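Local coordinates for PF14_0633 protein (PDB 3IGM) that is an ApiAP2 transcriptional regulator that binds its cognate DNA sequence-specifically through an AP2 domain, here as a domain-swapped dimer, at the interface of chains A and B. Sequence-based numbering; all coordinates share one arbitrary frame. Chains: chain A/B, PF14_0633 protein.

Contact 1: the interface of chains A and B. Residues chain A 51, 54-55; chain B 11, 22, 24, 33, 35.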
loop_
_atom_site.group_PDB
_atom_site.type_symbol
_atom_site.label_atom_id
_atom_site.label_comp_id
_atom_site.label_asym_id
_atom_site.label_seq_id
_atom_site.Cartn_x
_atom_site.Cartn_y
_atom_site.Cartn_z
ATOM N N ALA A 51 -4.289 6.010 11.714
ATOM C CA ALA A 51 -3.828 4.899 12.556
ATOM C C ALA A 51 -3.199 5.377 13.872
ATOM O O ALA A 51 -3.360 4.739 14.920
ATOM C CB ALA A 51 -2.842 4.007 11.779
ATOM N N PHE A 54 -6.066 6.621 16.064
ATOM C CA PHE A 54 -6.697 5.486 16.735
ATOM C C PHE A 54 -5.819 4.938 17.861
ATOM O O PHE A 54 -6.324 4.564 18.923
ATOM C CB PHE A 54 -7.072 4.348 15.777
ATOM C CG PHE A 54 -7.479 3.084 16.498
ATOM C CD1 PHE A 54 -8.734 2.986 17.100
ATOM C CD2 PHE A 54 -6.585 2.021 16.632
ATOM C CE1 PHE A 54 -9.102 1.838 17.803
ATOM C CE2 PHE A 54 -6.941 0.873 17.325
ATOM C CZ PHE A 54 -8.203 0.778 17.911
ATOM N N MET A 55 -4.514 4.870 17.599
ATOM C CA MET A 55 -3.545 4.373 18.574
ATOM C C MET A 55 -3.613 5.161 19.884
ATOM O O MET A 55 -3.534 4.576 20.966
ATOM C CB MET A 55 -2.123 4.404 17.990
ATOM C CG MET A 55 -1.060 3.804 18.899
ATOM S SD MET A 55 -1.419 2.104 19.393
ATOM C CE MET A 55 -0.883 1.268 17.949
ATOM N N VAL B 11 2.211 1.671 15.967
ATOM C CA VAL B 11 1.753 1.682 14.570
ATOM C C VAL B 11 2.876 1.229 13.628
ATOM O O VAL B 11 3.946 1.849 13.562
ATOM C CB VAL B 11 1.193 3.083 14.126
ATOM C CG1 VAL B 11 0.639 3.016 12.703
ATOM C CG2 VAL B 11 0.128 3.589 15.092
ATOM N N ALA B 22 -2.332 -0.876 13.882
ATOM C CA ALA B 22 -2.192 -0.315 15.213
ATOM C C ALA B 22 -2.335 -1.445 16.216
ATOM O O ALA B 22 -3.418 -2.027 16.353
ATOM C CB ALA B 22 -3.238 0.759 15.459
ATOM N N PHE B 24 -2.456 -2.876 19.983
ATOM C CA PHE B 24 -2.855 -2.397 21.295
ATOM C C PHE B 24 -3.203 -3.511 22.270
ATOM O O PHE B 24 -3.207 -4.688 21.910
ATOM C CB PHE B 24 -4.004 -1.378 21.185
ATOM C CG PHE B 24 -5.270 -1.915 20.541
ATOM C CD1 PHE B 24 -6.373 -2.266 21.325
ATOM C CD2 PHE B 24 -5.377 -2.029 19.157
ATOM C CE1 PHE B 24 -7.562 -2.735 20.743
ATOM C CE2 PHE B 24 -6.554 -2.509 18.568
ATOM C CZ PHE B 24 -7.649 -2.858 19.363
ATOM N N ARG B 33 -5.758 -3.239 14.910
ATOM C CA ARG B 33 -6.670 -2.683 13.900
ATOM C C ARG B 33 -5.909 -2.249 12.648
ATOM O O ARG B 33 -4.849 -1.630 12.732
ATOM C CB ARG B 33 -7.525 -1.522 14.445
ATOM C CG ARG B 33 -8.503 -0.951 13.392
ATOM C CD ARG B 33 -9.630 -0.121 13.970
ATOM N NE ARG B 33 -10.274 -0.807 15.087
ATOM C CZ ARG B 33 -11.431 -0.449 15.629
ATOM N NH1 ARG B 33 -12.110 0.591 15.154
ATOM N NH2 ARG B 33 -11.915 -1.146 16.647
ATOM N N PHE B 35 -5.385 -0.352 8.914
ATOM C CA PHE B 35 -5.646 0.909 8.227
ATOM C C PHE B 35 -5.012 0.948 6.834
ATOM O O PHE B 35 -3.846 1.316 6.691
ATOM C CB PHE B 35 -5.149 2.096 9.072
ATOM C CG PHE B 35 -5.925 2.310 10.345
ATOM C CD1 PHE B 35 -7.043 3.150 10.365
ATOM C CD2 PHE B 35 -5.535 1.684 11.532
ATOM C CE1 PHE B 35 -7.761 3.360 11.542
ATOM C CE2 PHE B 35 -6.254 1.890 12.720
ATOM C CZ PHE B 35 -7.371 2.724 12.718
#
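The ring of A:Phe54 carries the side chain of B:Arg33 on one face and meets B:Ala22 CB and B:Phe24 CE2 at its edge, in plane. B:Arg33 crosses it at about a right angle, with CD over the ring centre. Farther along, the guanidinium lies nearly parallel to the ring, the planes 18° apart, and A:Phe54 CE1 lies over the guanidinium face, 3.9 Å from B:Arg33 CZ. Against B:Phe24 the packing is edge-to-face: the planes meet at 78°, and A:Phe54 CE2 comes to 3.6 Å from B:Phe24 CE2. B:Phe35 turns one face towards the helix, where A:Ala51 CA rests over the ring, 3.8 Å from its centroid. The far end of that ring, CZ, reaches A:Phe54 CB at 3.5 Å.

This is the swapped core of the AP2 fold: helix 40-57 of chain A packs on the beta-sheet of chain B, apolar side chains filling the seam. With CG anti to the backbone N (chi1 169°), A:Phe54 drops from the helix between B:Phe35 and B:Phe24. A:Ala51 CB also touches B:Val11 CG1, at 3.7 Å, while the A:Met55 side chain runs antiparallel to that of B:Val11, its CB 3.8 Å from B:Val11 CG2. The A:Met55 chain bends at chi2 and chi3, bringing its terminal methyl CE down tightly onto B:Ala22 CA, 3.4 Å away.

Contact 2: the interface of chains A and B. Residues chain A 38-39, 43; chain B 39, 43.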
loop_
_atom_site.group_PDB
_atom_site.type_symbol
_atom_site.label_atom_id
_atom_site.label_comp_id
_atom_site.label_asym_id
_atom_site.label_seq_id
_atom_site.Cartn_x
_atom_site.Cartn_y
_atom_site.Cartn_z
ATOM N N LYS A 38 -2.280 5.896 -8.008
ATOM C CA LYS A 38 -2.493 7.330 -7.989
ATOM C C LYS A 38 -2.640 7.804 -6.546
ATOM O O LYS A 38 -3.324 7.154 -5.742
ATOM C CB LYS A 38 -3.741 7.682 -8.809
ATOM C CG LYS A 38 -3.865 6.914 -10.140
ATOM C CD LYS A 38 -2.701 7.207 -11.094
ATOM C CE LYS A 38 -2.833 6.413 -12.394
ATOM N NZ LYS A 38 -1.591 6.507 -13.227
ATOM N N HIS A 39 -1.966 8.911 -6.228
ATOM C CA HIS A 39 -1.995 9.534 -4.898
ATOM C C HIS A 39 -1.582 8.583 -3.766
ATOM O O HIS A 39 -2.079 8.711 -2.639
ATOM C CB HIS A 39 -3.381 10.135 -4.582
ATOM C CG HIS A 39 -3.983 10.923 -5.707
ATOM N ND1 HIS A 39 -3.576 12.200 -6.025
ATOM C CD2 HIS A 39 -4.972 10.616 -6.581
ATOM C CE1 HIS A 39 -4.286 12.646 -7.047
ATOM N NE2 HIS A 39 -5.139 11.702 -7.406
ATOM N N ASP A 43 -2.408 9.253 0.296
ATOM C CA ASP A 43 -3.339 8.330 0.948
ATOM C C ASP A 43 -2.684 7.418 1.989
ATOM O O ASP A 43 -3.332 7.034 2.966
ATOM C CB ASP A 43 -4.134 7.526 -0.092
ATOM C CG ASP A 43 -5.160 8.387 -0.848
ATOM O OD1 ASP A 43 -5.443 9.538 -0.419
ATOM O OD2 ASP A 43 -5.690 7.907 -1.878
ATOM N N HIS B 39 -8.323 4.835 -0.669
ATOM C CA HIS B 39 -8.889 4.306 -1.908
ATOM C C HIS B 39 -7.885 3.429 -2.637
ATOM O O HIS B 39 -7.747 3.513 -3.860
ATOM C CB HIS B 39 -9.431 5.433 -2.794
ATOM C CG HIS B 39 -10.749 5.980 -2.330
ATOM N ND1 HIS B 39 -10.852 7.064 -1.484
ATOM C CD2 HIS B 39 -12.021 5.587 -2.591
ATOM C CE1 HIS B 39 -12.128 7.316 -1.243
ATOM N NE2 HIS B 39 -12.858 6.434 -1.902
ATOM N N ASP B 43 -7.320 2.911 -6.740
ATOM C CA ASP B 43 -6.164 3.631 -7.280
ATOM C C ASP B 43 -5.084 2.706 -7.803
ATOM O O ASP B 43 -4.306 3.088 -8.679
ATOM C CB ASP B 43 -5.592 4.605 -6.245
ATOM C CG ASP B 43 -6.468 5.847 -6.063
ATOM O OD1 ASP B 43 -7.385 6.086 -6.896
ATOM O OD2 ASP B 43 -6.227 6.588 -5.083
HETATM O O HOH W 1 -8.468 8.363 -1.395
#
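The hinge of the domain swap, the loop between strand 29-35 and helix 40-57 together with the first turn of that helix, meets its counterpart here near the dimer axis. A:Asp43 and B:Asp43, one from each helix, point their carboxylates at each other. The side chains cross at about a right angle, yet the carboxylate planes are only 10° apart, nearly coplanar, and the OD2 atoms of A:Asp43 and B:Asp43 are 3.5 Å apart. Both residues have CG anti to the carbonyl carbon and beside the backbone N (chi1 about the same in both, -71° in A:Asp43), which turns the two acids inwards in the same way.

Two carboxylates this near would repel if both were charged, so one of them may be protonated. The surroundings of B:Asp43 point the same way: its OD2 lies 3.0 Å from the backbone carbonyl A:Lys38 O, an approach that would be a hydrogen bond if OD2 carried a proton and an unfavourable one between two acceptors otherwise. The proton itself is not seen. The rest of the B:Asp43 side chain follows the same carbonyl, with CB 3.4 Å from A:Lys38 O. The aliphatic part of A:Lys38 passes beside the backbone of B:Asp43, its CG 4.1 Å from B:Asp43 O.

Histidines flank the acid pair. A:His39 NE2 is 5.7 Å from B:Asp43 OD2, too far for a direct bond, though a positive charge on the imidazole would favour ionised carboxylates. Beside A:Asp43 a water molecule connects the chains: it lies 2.9 Å from A:Asp43 OD2 and in the plane of the B:His39 ring, at its edge, where B:His39 ND1 lies 2.7 Å from the water oxygen.

The centres of contact 1 and contact 2 are about 20 Å apart, and both draw on helix 40-57 of chain A: contact 2 uses its first turn and contact 1 its later turns. Contact 2 thus sits where the helices of the two chains begin, whereas contact 1 shows one helix docked on the sheet of the other chain. Since the interface is two-fold symmetric, the helix of chain B packs on the sheet of chain A in the same manner. Each complete AP2 fold is therefore assembled from both chains, with the hinge near the axis joining two composite domains into one DNA-binding dimer.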